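Local coordinates for uncharacterized protein PA2218 (Pseudomonas aeruginosa, PDB 2HDW), which is uncharacterised but has an alpha/beta hydrolase fold and is probably a hydrolase, acting on a substrate not yet known, at residues 96-102 with 124-130; 60-66 with 118-122; 106-110 with 131-137; 52-58 with 68-72. All blocks are in the same frame, centred on the assembly; numbering follows the deposited sequence.

How the interactions relate
The four contacts follow the N-terminal half of the eight-stranded mixed sheet. Interaction 4 closes first along the chain, joining the leading segment 52-58 to edge strand 66-74. Interaction 2 starts a few residues on, at 60-66, and crosses to helix 112-122. That helix links the two parallel strands of interaction 1, whose centre lies about 12 Å from that of interaction 2. Interaction 3 joins the loops leaving those strands, about 16 Å from interaction 1 and 13 Å from interaction 4. Glu-137 of interaction 3 bonds to Lys-70 and Thr-53 of interaction 4, tying the N-terminal segment and edge strand 66-74 to the loop that follows strand 126-130.

Interaction 1: residues 96-102 with 124-130; sequences LPAIVIG and GFVTLAF
Ile-99 reaches from strand 96-102 over the ring of Phe-125, just ahead of strand 126-130. Its CB lies 4.3 Å from Thr-127 CG2, the neighbour in register. CG1, set anti to the carbonyl carbon (chi1 -55°), turns back along the strand and comes within 4.0 Å of Phe-125 CD1. The extended tip then puts CD1 over one face of the ring, 3.9 Å from the centroid of Phe-125, in a CH-pi contact displaced toward the rim. Pro-97 CG touches the same ring at CD1, while Phe-363 and Ala-360 of helix 356-366 pack on Phe-125 from outside the pair.

Between the strands runs a parallel ladder. Val-126 N donates to Pro-97 O, Ile-99 N to Val-126 O, Leu-128 N to Ile-99 O and Ile-101 N to Leu-128 O; the first is nearly straight, at 178°, and the third is the most bent, at 142°. On the face carrying Ala-98, Val-100, Val-126 and Leu-128, CB of Ala-98 stands 4.2 Å from CB of Val-126. Farther along, Val-100 CG1 meets the edge of the Phe-130 ring at CE2, 3.6 Å away. Thr-127 OG1, the polar tip among these side chains, bonds to Ala-117 O in the connecting helix 112-122. Backbone bonds therefore set the register of this beta-alpha-beta unit, while the side-chain contacts between the strands are almost wholly apolar.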
loop_
_atom_site.group_PDB
_atom_site.type_symbol
_atom_site.label_atom_id
_atom_site.label_comp_id
_atom_site.label_asym_id
_atom_site.label_seq_id
_atom_site.Cartn_x
_atom_site.Cartn_y
_atom_site.Cartn_z
ATOM N N LEU A 96 -17.643 11.002 11.883
ATOM C CA LEU A 96 -16.586 11.472 10.994
ATOM C C LEU A 96 -16.311 10.687 9.721
ATOM O O LEU A 96 -16.593 9.497 9.639
ATOM C CB LEU A 96 -15.280 11.541 11.786
ATOM C CG LEU A 96 -15.285 12.403 13.045
ATOM C CD1 LEU A 96 -13.921 12.338 13.712
ATOM C CD2 LEU A 96 -15.634 13.843 12.671
ATOM N N PRO A 97 -15.750 11.365 8.699
ATOM C CA PRO A 97 -15.420 10.707 7.434
ATOM C C PRO A 97 -14.202 9.861 7.799
ATOM O O PRO A 97 -13.532 10.155 8.792
ATOM C CB PRO A 97 -15.067 11.874 6.516
ATOM C CG PRO A 97 -14.446 12.867 7.467
ATOM C CD PRO A 97 -15.372 12.792 8.671
ATOM N N ALA A 98 -13.914 8.821 7.025
ATOM C CA ALA A 98 -12.778 7.959 7.338
ATOM C C ALA A 98 -11.952 7.622 6.103
ATOM O O ALA A 98 -12.454 7.655 4.977
ATOM C CB ALA A 98 -13.272 6.672 8.009
ATOM N N ILE A 99 -10.682 7.300 6.328
ATOM C CA ILE A 99 -9.761 6.965 5.244
ATOM C C ILE A 99 -8.928 5.730 5.580
ATOM O O ILE A 99 -8.336 5.650 6.659
ATOM C CB ILE A 99 -8.764 8.120 4.978
ATOM C CG1 ILE A 99 -9.515 9.420 4.701
ATOM C CG2 ILE A 99 -7.862 7.775 3.806
ATOM C CD1 ILE A 99 -8.598 10.630 4.570
ATOM N N VAL A 100 -8.887 4.766 4.665
ATOM C CA VAL A 100 -8.068 3.577 4.877
ATOM C C VAL A 100 -6.819 3.755 4.030
ATOM O O VAL A 100 -6.902 4.050 2.836
ATOM C CB VAL A 100 -8.777 2.280 4.450
ATOM C CG1 VAL A 100 -7.776 1.121 4.473
ATOM C CG2 VAL A 100 -9.930 1.985 5.400
ATOM N N ILE A 101 -5.663 3.577 4.652
ATOM C CA ILE A 101 -4.399 3.757 3.961
ATOM C C ILE A 101 -3.528 2.505 3.935
ATOM O O ILE A 101 -3.307 1.871 4.965
ATOM C CB ILE A 101 -3.615 4.903 4.610
ATOM C CG1 ILE A 101 -4.540 6.117 4.755
ATOM C CG2 ILE A 101 -2.398 5.246 3.771
ATOM C CD1 ILE A 101 -3.981 7.229 5.583
ATOM N N GLY A 102 -3.040 2.162 2.745
ATOM C CA GLY A 102 -2.183 1.000 2.594
ATOM C C GLY A 102 -1.001 1.313 1.690
ATOM O O GLY A 102 -1.069 2.218 0.848
ATOM N N GLY A 124 -8.515 15.934 10.639
ATOM C CA GLY A 124 -9.931 15.715 10.904
ATOM C C GLY A 124 -10.565 14.411 10.452
ATOM O O GLY A 124 -11.781 14.247 10.560
ATOM N N PHE A 125 -9.767 13.473 9.947
ATOM C CA PHE A 125 -10.320 12.196 9.496
ATOM C C PHE A 125 -9.993 11.065 10.472
ATOM O O PHE A 125 -9.013 11.129 11.207
ATOM C CB PHE A 125 -9.752 11.831 8.111
ATOM C CG PHE A 125 -10.052 12.847 7.034
ATOM C CD1 PHE A 125 -11.197 12.736 6.251
ATOM C CD2 PHE A 125 -9.199 13.927 6.817
ATOM C CE1 PHE A 125 -11.489 13.686 5.263
ATOM C CE2 PHE A 125 -9.484 14.887 5.829
ATOM C CZ PHE A 125 -10.629 14.763 5.055
ATOM N N VAL A 126 -10.838 10.042 10.493
ATOM C CA VAL A 126 -10.575 8.868 11.315
ATOM C C VAL A 126 -9.756 8.043 10.326
ATOM O O VAL A 126 -10.187 7.862 9.193
ATOM C CB VAL A 126 -11.862 8.102 11.660
ATOM C CG1 VAL A 126 -11.512 6.725 12.195
ATOM C CG2 VAL A 126 -12.676 8.878 12.685
ATOM N N THR A 127 -8.588 7.554 10.731
ATOM C CA THR A 127 -7.754 6.803 9.797
ATOM C C THR A 127 -7.251 5.458 10.290
ATOM O O THR A 127 -7.220 5.181 11.490
ATOM C CB THR A 127 -6.540 7.634 9.359
ATOM O OG1 THR A 127 -5.707 7.891 10.494
ATOM C CG2 THR A 127 -6.995 8.960 8.758
ATOM N N LEU A 128 -6.831 4.636 9.337
ATOM C CA LEU A 128 -6.350 3.301 9.637
ATOM C C LEU A 128 -5.225 2.884 8.682
ATOM O O LEU A 128 -5.375 2.969 7.463
ATOM C CB LEU A 128 -7.530 2.332 9.523
ATOM C CG LEU A 128 -7.411 0.858 9.905
ATOM C CD1 LEU A 128 -7.095 0.726 11.392
ATOM C CD2 LEU A 128 -8.724 0.157 9.579
ATOM N N ALA A 129 -4.099 2.456 9.247
ATOM C CA ALA A 129 -2.956 1.977 8.470
ATOM C C ALA A 129 -2.859 0.501 8.858
ATOM O O ALA A 129 -2.769 0.170 10.041
ATOM C CB ALA A 129 -1.676 2.728 8.867
ATOM N N PHE A 130 -2.882 -0.387 7.868
ATOM C CA PHE A 130 -2.860 -1.816 8.145
ATOM C C PHE A 130 -1.705 -2.590 7.526
ATOM O O PHE A 130 -1.085 -2.149 6.557
ATOM C CB PHE A 130 -4.167 -2.435 7.653
ATOM C CG PHE A 130 -4.323 -2.395 6.156
ATOM C CD1 PHE A 130 -3.745 -3.382 5.355
ATOM C CD2 PHE A 130 -5.015 -1.352 5.542
ATOM C CE1 PHE A 130 -3.851 -3.330 3.964
ATOM C CE2 PHE A 130 -5.128 -1.286 4.151
ATOM C CZ PHE A 130 -4.544 -2.279 3.361
#

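Interaction 2: residues 60-66 with 118-122; sequences FPLSAKV and QTMAE
Ser-63 of the 60-66 loop turns its hydroxyl to Glu-122 of the helix; Ser-63 OG donates to Glu-122 OE2, but the modelled 2.4 Å is too short to be trusted. A chi1 of 172° swings the Ser-63 hydroxyl away from its own amide N and over to the carboxylate. One helical turn earlier, the Gln-118 side chain runs out fully extended between Phe-60 and Ser-63. Its CG lies 3.8 Å from Ser-63 CB and its CB 4.1 Å from Phe-60 CE1; the phenyl ring and the amide are steeply inclined, their planes 76° apart. Val-66 supplies the apolar end: CG2 sits 3.9 Å from Ala-121 CB and 3.8 Å from Glu-122 CG, crossing the glutamate chain at about a right angle.

Around this first shell, the loop holds its own shape. Ser-63 OG also accepts from Lys-65 N at 3.2 Å, so one hydroxyl serves both the loop and the helix. A weak backbone bond from Val-66 N to Ser-63 O closes the type I turn. Tyr-86 of strand 80-88 touches Phe-60, Val-66, Gln-118 and Ala-121, backing both segments. Ser-63 thus forms an ST turn within a type I beta turn, which brings the chain into edge strand 66-74 beside helix 112-122 of the alpha/beta hydrolase fold.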
loop_
_atom_site.group_PDB
_atom_site.type_symbol
_atom_site.label_atom_id
_atom_site.label_comp_id
_atom_site.label_asym_id
_atom_site.label_seq_id
_atom_site.Cartn_x
_atom_site.Cartn_y
_atom_site.Cartn_z
ATOM N N PHE A 60 7.935 7.578 12.866
ATOM C CA PHE A 60 7.599 8.978 13.084
ATOM C C PHE A 60 7.066 9.085 14.509
ATOM O O PHE A 60 6.574 8.105 15.068
ATOM C CB PHE A 60 6.535 9.415 12.077
ATOM C CG PHE A 60 5.330 8.525 12.060
ATOM C CD1 PHE A 60 4.272 8.748 12.933
ATOM C CD2 PHE A 60 5.284 7.419 11.215
ATOM C CE1 PHE A 60 3.185 7.879 12.969
ATOM C CE2 PHE A 60 4.204 6.545 11.245
ATOM C CZ PHE A 60 3.152 6.777 12.126
ATOM N N PRO A 61 7.146 10.280 15.116
ATOM C CA PRO A 61 6.661 10.455 16.490
ATOM C C PRO A 61 5.145 10.457 16.599
ATOM O O PRO A 61 4.444 10.864 15.671
ATOM C CB PRO A 61 7.248 11.810 16.903
ATOM C CG PRO A 61 8.326 12.093 15.876
ATOM C CD PRO A 61 7.735 11.531 14.617
ATOM N N LEU A 62 4.648 10.008 17.746
ATOM C CA LEU A 62 3.215 9.984 18.000
ATOM C C LEU A 62 2.740 11.428 18.156
ATOM O O LEU A 62 3.368 12.222 18.853
ATOM C CB LEU A 62 2.926 9.199 19.282
ATOM C CG LEU A 62 1.483 9.185 19.792
ATOM C CD1 LEU A 62 0.554 8.545 18.766
ATOM C CD2 LEU A 62 1.441 8.415 21.101
ATOM N N SER A 63 1.636 11.762 17.495
ATOM C CA SER A 63 1.080 13.109 17.554
ATOM C C SER A 63 0.186 13.320 18.769
ATOM O O SER A 63 -0.675 12.494 19.078
ATOM C CB SER A 63 0.276 13.401 16.287
ATOM O OG SER A 63 -0.414 14.632 16.417
ATOM N N ALA A 64 0.384 14.443 19.452
ATOM C CA ALA A 64 -0.405 14.753 20.638
ATOM C C ALA A 64 -1.833 15.140 20.272
ATOM O O ALA A 64 -2.701 15.200 21.134
ATOM C CB ALA A 64 0.257 15.884 21.422
ATOM N N LYS A 65 -2.074 15.401 18.993
ATOM C CA LYS A 65 -3.400 15.791 18.539
ATOM C C LYS A 65 -4.282 14.609 18.139
ATOM O O LYS A 65 -5.412 14.792 17.696
ATOM C CB LYS A 65 -3.284 16.758 17.357
ATOM C CG LYS A 65 -2.624 18.080 17.705
ATOM C CD LYS A 65 -2.785 19.087 16.579
ATOM C CE LYS A 65 -2.269 20.463 16.988
ATOM N NZ LYS A 65 -2.517 21.482 15.930
ATOM N N VAL A 66 -3.777 13.394 18.306
ATOM C CA VAL A 66 -4.553 12.227 17.921
ATOM C C VAL A 66 -4.606 11.158 19.003
ATOM O O VAL A 66 -3.743 11.101 19.875
ATOM C CB VAL A 66 -3.976 11.596 16.630
ATOM C CG1 VAL A 66 -4.819 10.419 16.200
ATOM C CG2 VAL A 66 -3.922 12.641 15.524
ATOM N N GLN A 118 -1.643 9.133 10.413
ATOM C CA GLN A 118 -1.613 10.049 11.542
ATOM C C GLN A 118 -1.791 11.490 11.082
ATOM O O GLN A 118 -2.509 12.265 11.710
ATOM C CB GLN A 118 -0.298 9.929 12.320
ATOM C CG GLN A 118 -0.311 10.777 13.586
ATOM C CD GLN A 118 0.901 10.574 14.466
ATOM O OE1 GLN A 118 2.007 10.996 14.132
ATOM N NE2 GLN A 118 0.697 9.928 15.601
ATOM N N THR A 119 -1.128 11.839 9.984
ATOM C CA THR A 119 -1.197 13.188 9.440
ATOM C C THR A 119 -2.618 13.529 9.015
ATOM O O THR A 119 -3.105 14.629 9.275
ATOM C CB THR A 119 -0.260 13.345 8.227
ATOM O OG1 THR A 119 1.076 13.020 8.616
ATOM C CG2 THR A 119 -0.291 14.777 7.700
ATOM N N MET A 120 -3.293 12.587 8.366
ATOM C CA MET A 120 -4.655 12.850 7.927
ATOM C C MET A 120 -5.614 12.872 9.117
ATOM O O MET A 120 -6.650 13.536 9.078
ATOM C CB MET A 120 -5.078 11.821 6.878
ATOM C CG MET A 120 -4.343 12.002 5.543
ATOM S SD MET A 120 -4.633 13.626 4.763
ATOM C CE MET A 120 -6.286 13.478 4.405
ATOM N N ALA A 121 -5.257 12.161 10.183
ATOM C CA ALA A 121 -6.082 12.157 11.390
ATOM C C ALA A 121 -5.984 13.547 12.027
ATOM O O ALA A 121 -6.921 14.014 12.670
ATOM C CB ALA A 121 -5.592 11.101 12.358
ATOM N N GLU A 122 -4.843 14.206 11.854
ATOM C CA GLU A 122 -4.679 15.553 12.392
ATOM C C GLU A 122 -5.506 16.500 11.530
ATOM O O GLU A 122 -5.829 17.615 11.946
ATOM C CB GLU A 122 -3.214 15.999 12.346
ATOM C CG GLU A 122 -2.253 15.159 13.169
ATOM C CD GLU A 122 -0.861 15.765 13.212
ATOM O OE1 GLU A 122 -0.347 16.152 12.142
ATOM O OE2 GLU A 122 -0.279 15.853 14.315
#

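Interaction 3: residues 106-110 with 131-137; sequences GAVKE and DPSYTGE
Two irregular segments come together at Val-108 and Asp-131, whose CA atoms are 5.5 Å apart. From there 131-137 swings away through a type II beta turn, Pro-132 to Thr-135, and returns at Gly-136, whose phi is positive (56°) and whose CA packs against Val-108 CG1. Pro-132 O accepts from both N and OG1 of Thr-135, from the same face of its carbonyl plane. Water 1 bridges that OG1 to Ala-107 O.

The Asp-131 carboxylate is gripped on both oxygens. Lys-109 N reaches OD1 of Asp-131 in a nearly straight bond of 2.8 Å (173°), while OD2 takes Lys-109 NZ from one face of the carboxylate and Glu-137 N from the opposite face. In the alpha/beta hydrolase fold such loops follow the C-terminal ends of parallel strands; these two leave neighbouring strands 96-102 and 126-130.

Lys-109 starts in the cramped rotamer (chi1 64°), which lays CG and CD along the Asp-131 carboxylate; the bend at chi4 then turns NZ in among the acids. Lys-109 NZ lies 2.7 Å from each of Asp-131 OD2, Glu-137 OE1 and Glu-110 OE2. It meets Glu-137 on the anti side and Glu-110 on the syn side, somewhat out of the plane of each. Lys-70 and Arg-276 add salt bridges to Glu-137 and Glu-110 respectively, and water 2 joins Glu-110 OE1 to Asp-131 OD2.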
loop_
_atom_site.group_PDB
_atom_site.type_symbol
_atom_site.label_atom_id
_atom_site.label_comp_id
_atom_site.label_asym_id
_atom_site.label_seq_id
_atom_site.Cartn_x
_atom_site.Cartn_y
_atom_site.Cartn_z
ATOM N N GLY A 106 5.249 -4.159 0.409
ATOM C CA GLY A 106 6.440 -4.699 1.042
ATOM C C GLY A 106 6.845 -3.854 2.237
ATOM O O GLY A 106 7.923 -4.037 2.814
ATOM N N ALA A 107 5.978 -2.920 2.606
ATOM C CA ALA A 107 6.223 -2.043 3.744
ATOM C C ALA A 107 5.175 -2.355 4.803
ATOM O O ALA A 107 4.163 -2.997 4.512
ATOM C CB ALA A 107 6.115 -0.583 3.316
ATOM N N VAL A 108 5.419 -1.912 6.031
ATOM C CA VAL A 108 4.469 -2.139 7.115
ATOM C C VAL A 108 3.871 -0.819 7.587
ATOM O O VAL A 108 4.378 0.262 7.261
ATOM C CB VAL A 108 5.130 -2.854 8.315
ATOM C CG1 VAL A 108 5.503 -4.269 7.920
ATOM C CG2 VAL A 108 6.369 -2.081 8.776
ATOM N N LYS A 109 2.800 -0.921 8.366
ATOM C CA LYS A 109 2.090 0.240 8.883
ATOM C C LYS A 109 2.933 1.231 9.686
ATOM O O LYS A 109 2.558 2.393 9.813
ATOM C CB LYS A 109 0.904 -0.221 9.735
ATOM C CG LYS A 109 1.298 -1.005 10.988
ATOM C CD LYS A 109 0.077 -1.643 11.638
ATOM C CE LYS A 109 0.412 -2.304 12.975
ATOM N NZ LYS A 109 1.507 -3.313 12.877
ATOM N N GLU A 110 4.057 0.786 10.238
ATOM C CA GLU A 110 4.894 1.693 11.019
ATOM C C GLU A 110 5.698 2.635 10.122
ATOM O O GLU A 110 6.326 3.582 10.598
ATOM C CB GLU A 110 5.843 0.905 11.928
ATOM C CG GLU A 110 5.149 0.100 13.034
ATOM C CD GLU A 110 4.498 -1.180 12.528
ATOM O OE1 GLU A 110 4.732 -1.566 11.359
ATOM O OE2 GLU A 110 3.760 -1.818 13.308
ATOM N N ASP A 131 -1.426 -3.754 8.105
ATOM C CA ASP A 131 -0.397 -4.634 7.582
ATOM C C ASP A 131 -1.095 -5.644 6.676
ATOM O O ASP A 131 -2.036 -6.328 7.092
ATOM C CB ASP A 131 0.327 -5.378 8.710
ATOM C CG ASP A 131 1.308 -4.496 9.455
ATOM O OD1 ASP A 131 1.833 -3.541 8.837
ATOM O OD2 ASP A 131 1.572 -4.768 10.647
ATOM N N PRO A 132 -0.656 -5.733 5.411
ATOM C CA PRO A 132 -1.247 -6.671 4.452
ATOM C C PRO A 132 -1.152 -8.114 4.949
ATOM O O PRO A 132 -0.313 -8.435 5.798
ATOM C CB PRO A 132 -0.410 -6.449 3.193
ATOM C CG PRO A 132 -0.024 -4.997 3.298
ATOM C CD PRO A 132 0.339 -4.863 4.757
ATOM N N SER A 133 -2.026 -8.971 4.426
ATOM C CA SER A 133 -2.033 -10.391 4.782
ATOM C C SER A 133 -0.625 -10.985 4.703
ATOM O O SER A 133 0.150 -10.633 3.816
ATOM C CB SER A 133 -2.956 -11.171 3.833
ATOM O OG SER A 133 -4.329 -10.987 4.154
ATOM N N TYR A 134 -0.305 -11.882 5.631
ATOM C CA TYR A 134 0.994 -12.558 5.672
ATOM C C TYR A 134 2.194 -11.683 6.041
ATOM O O TYR A 134 3.323 -12.185 6.074
ATOM C CB TYR A 134 1.307 -13.214 4.322
ATOM C CG TYR A 134 0.257 -14.157 3.792
ATOM C CD1 TYR A 134 0.137 -15.459 4.279
ATOM C CD2 TYR A 134 -0.602 -13.755 2.772
ATOM C CE1 TYR A 134 -0.818 -16.335 3.756
ATOM C CE2 TYR A 134 -1.556 -14.620 2.244
ATOM C CZ TYR A 134 -1.661 -15.903 2.738
ATOM O OH TYR A 134 -2.634 -16.733 2.222
ATOM N N THR A 135 1.974 -10.397 6.311
ATOM C CA THR A 135 3.085 -9.503 6.640
ATOM C C THR A 135 2.894 -8.690 7.917
ATOM O O THR A 135 1.802 -8.647 8.483
ATOM C CB THR A 135 3.359 -8.504 5.489
ATOM O OG1 THR A 135 2.295 -7.548 5.415
ATOM C CG2 THR A 135 3.456 -9.242 4.157
ATOM N N GLY A 136 3.969 -8.040 8.361
ATOM C CA GLY A 136 3.911 -7.230 9.566
ATOM C C GLY A 136 3.419 -8.004 10.774
ATOM O O GLY A 136 3.924 -9.087 11.076
ATOM N N GLU A 137 2.433 -7.450 11.474
ATOM C CA GLU A 137 1.874 -8.119 12.643
ATOM C C GLU A 137 0.629 -8.919 12.285
ATOM O O GLU A 137 0.047 -9.594 13.136
ATOM C CB GLU A 137 1.545 -7.097 13.734
ATOM C CG GLU A 137 2.768 -6.375 14.264
ATOM C CD GLU A 137 2.458 -5.499 15.451
ATOM O OE1 GLU A 137 1.741 -4.495 15.282
ATOM O OE2 GLU A 137 2.930 -5.819 16.559
HETATM O O HOH W 1 3.715 -5.702 3.503
HETATM O O HOH W 2 4.331 -4.374 11.337
#

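Interaction 4: residues 52-58 with 68-72; sequences LTQEWDK and HRKVT
Trp-56 drives the edge of its six-membered ring into the face of His-68, a T-shaped pair with planes at 86° and centroids 5.3 Å apart. CZ3 of the indole stands over the centre of the imidazole, 4.0 Å from His-68 ND1. Because CG of Trp-56 is anti to its backbone N (chi1 -179°), the indole projects toward the strand. Its NE1 bonds to Phe-60 O, helping to fix the ring.

Lys-58 lays CD over one face of the Trp-56 indole, then brings NZ toward the imidazole from an oblique direction, 3.9 Å from His-68 NE2. Asp-84 OD1 of strand 80-88 takes both NE2 of His-68 and NZ of Lys-58. The ammonium groups of Lys-58 and Lys-70 meet tip to tip with their NZ atoms 4.0 Å apart; water 3 accepts from both and donates to Asp-57 OD1, and Asp-84 and Glu-137 supply the counter-charges of Lys-58 and Lys-70.

Lys-70 bends at chi2 and chi3 and slides past Leu-52 in the opposite direction, so that its CE packs 3.7 Å from Leu-52 CB. From there NZ gives a weak hydrogen bond to Thr-53 O, 3.1 Å away. Leu-52 CD1 reaches on to Thr-72 CG2, at 3.8 Å. Here an irregular N-terminal segment, with an ST turn at Thr-53, runs alongside outermost strand 66-74 of the alpha/beta hydrolase sheet, roughly in the opposite sense, and meets it largely through side chains.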
loop_
_atom_site.group_PDB
_atom_site.type_symbol
_atom_site.label_atom_id
_atom_site.label_comp_id
_atom_site.label_asym_id
_atom_site.label_seq_id
_atom_site.Cartn_x
_atom_site.Cartn_y
_atom_site.Cartn_z
ATOM N N LEU A 52 0.276 -8.020 19.394
ATOM C CA LEU A 52 0.672 -6.730 18.846
ATOM C C LEU A 52 1.555 -5.989 19.846
ATOM O O LEU A 52 1.244 -5.937 21.034
ATOM C CB LEU A 52 -0.568 -5.899 18.530
ATOM C CG LEU A 52 -1.626 -6.574 17.648
ATOM C CD1 LEU A 52 -2.778 -5.616 17.426
ATOM C CD2 LEU A 52 -1.015 -6.987 16.310
ATOM N N THR A 53 2.663 -5.425 19.371
ATOM C CA THR A 53 3.560 -4.705 20.262
ATOM C C THR A 53 2.932 -3.404 20.727
ATOM O O THR A 53 2.235 -2.740 19.968
ATOM C CB THR A 53 4.899 -4.363 19.586
ATOM O OG1 THR A 53 5.729 -3.673 20.526
ATOM C CG2 THR A 53 4.681 -3.467 18.376
ATOM N N GLN A 54 3.188 -3.042 21.978
ATOM C CA GLN A 54 2.663 -1.806 22.538
ATOM C C GLN A 54 3.728 -0.719 22.489
ATOM O O GLN A 54 3.457 0.448 22.763
ATOM C CB GLN A 54 2.207 -2.025 23.981
ATOM C CG GLN A 54 1.056 -3.007 24.117
ATOM C CD GLN A 54 -0.083 -2.704 23.159
ATOM O OE1 GLN A 54 -0.174 -3.290 22.079
ATOM N NE2 GLN A 54 -0.951 -1.776 23.545
ATOM N N GLU A 55 4.947 -1.110 22.134
ATOM C CA GLU A 55 6.041 -0.155 22.035
ATOM C C GLU A 55 5.766 0.748 20.842
ATOM O O GLU A 55 5.284 0.281 19.808
ATOM C CB GLU A 55 7.366 -0.887 21.815
ATOM C CG GLU A 55 7.723 -1.874 22.909
ATOM C CD GLU A 55 7.867 -1.203 24.260
ATOM O OE1 GLU A 55 8.706 -0.283 24.380
ATOM O OE2 GLU A 55 7.144 -1.594 25.203
ATOM N N TRP A 56 6.042 2.042 20.980
ATOM C CA TRP A 56 5.842 2.943 19.858
ATOM C C TRP A 56 7.068 2.773 18.973
ATOM O O TRP A 56 8.098 3.424 19.174
ATOM C CB TRP A 56 5.714 4.402 20.311
ATOM C CG TRP A 56 5.478 5.326 19.147
ATOM C CD1 TRP A 56 6.406 6.094 18.503
ATOM C CD2 TRP A 56 4.249 5.503 18.435
ATOM N NE1 TRP A 56 5.831 6.738 17.431
ATOM C CE2 TRP A 56 4.507 6.391 17.366
ATOM C CE3 TRP A 56 2.952 4.990 18.591
ATOM C CZ2 TRP A 56 3.516 6.780 16.459
ATOM C CZ3 TRP A 56 1.966 5.377 17.687
ATOM C CH2 TRP A 56 2.255 6.263 16.635
ATOM N N ASP A 57 6.958 1.872 18.003
ATOM C CA ASP A 57 8.059 1.588 17.094
ATOM C C ASP A 57 7.812 2.149 15.692
ATOM O O ASP A 57 8.302 1.600 14.703
ATOM C CB ASP A 57 8.286 0.071 17.026
ATOM C CG ASP A 57 7.102 -0.675 16.431
ATOM O OD1 ASP A 57 5.950 -0.220 16.601
ATOM O OD2 ASP A 57 7.323 -1.728 15.801
ATOM N N LYS A 58 7.049 3.236 15.608
ATOM C CA LYS A 58 6.771 3.864 14.319
ATOM C C LYS A 58 8.009 4.634 13.852
ATOM O O LYS A 58 8.911 4.924 14.645
ATOM C CB LYS A 58 5.573 4.818 14.423
ATOM C CG LYS A 58 4.188 4.172 14.219
ATOM C CD LYS A 58 3.845 3.146 15.293
ATOM C CE LYS A 58 2.412 2.631 15.131
ATOM N NZ LYS A 58 2.116 1.468 16.026
ATOM N N HIS A 68 -4.570 7.176 19.576
ATOM C CA HIS A 68 -4.149 5.982 18.865
ATOM C C HIS A 68 -4.278 4.676 19.634
ATOM O O HIS A 68 -4.103 4.635 20.853
ATOM C CB HIS A 68 -2.696 6.137 18.409
ATOM C CG HIS A 68 -2.055 4.844 18.017
ATOM N ND1 HIS A 68 -1.588 3.937 18.944
ATOM C CD2 HIS A 68 -1.875 4.270 16.803
ATOM C CE1 HIS A 68 -1.149 2.858 18.318
ATOM N NE2 HIS A 68 -1.312 3.035 17.018
ATOM N N ARG A 69 -4.581 3.612 18.893
ATOM C CA ARG A 69 -4.699 2.266 19.449
ATOM C C ARG A 69 -4.626 1.257 18.299
ATOM O O ARG A 69 -4.944 1.587 17.149
ATOM C CB ARG A 69 -6.004 2.107 20.244
ATOM C CG ARG A 69 -7.288 2.019 19.425
ATOM C CD ARG A 69 -8.442 1.617 20.344
ATOM N NE ARG A 69 -9.566 1.004 19.635
ATOM C CZ ARG A 69 -10.548 1.681 19.048
ATOM N NH1 ARG A 69 -10.556 3.009 19.084
ATOM N NH2 ARG A 69 -11.524 1.027 18.428
ATOM N N LYS A 70 -4.191 0.037 18.600
ATOM C CA LYS A 70 -4.064 -0.994 17.571
ATOM C C LYS A 70 -5.321 -1.853 17.506
ATOM O O LYS A 70 -5.958 -2.117 18.522
ATOM C CB LYS A 70 -2.839 -1.871 17.857
ATOM C CG LYS A 70 -1.635 -1.083 18.380
ATOM C CD LYS A 70 -0.415 -1.129 17.463
ATOM C CE LYS A 70 0.255 -2.485 17.467
ATOM N NZ LYS A 70 1.671 -2.406 16.984
ATOM N N VAL A 71 -5.686 -2.276 16.304
ATOM C CA VAL A 71 -6.870 -3.105 16.132
ATOM C C VAL A 71 -6.584 -4.253 15.178
ATOM O O VAL A 71 -5.533 -4.291 14.535
ATOM C CB VAL A 71 -8.057 -2.294 15.571
ATOM C CG1 VAL A 71 -8.398 -1.152 16.515
ATOM C CG2 VAL A 71 -7.717 -1.756 14.175
ATOM N N THR A 72 -7.523 -5.191 15.108
ATOM C CA THR A 72 -7.409 -6.333 14.215
ATOM C C THR A 72 -8.776 -6.591 13.582
ATOM O O THR A 72 -9.810 -6.158 14.102
ATOM C CB THR A 72 -6.960 -7.607 14.968
ATOM O OG1 THR A 72 -7.986 -8.011 15.886
ATOM C CG2 THR A 72 -5.678 -7.349 15.728
HETATM O O HOH W 3 3.552 -0.950 15.792
#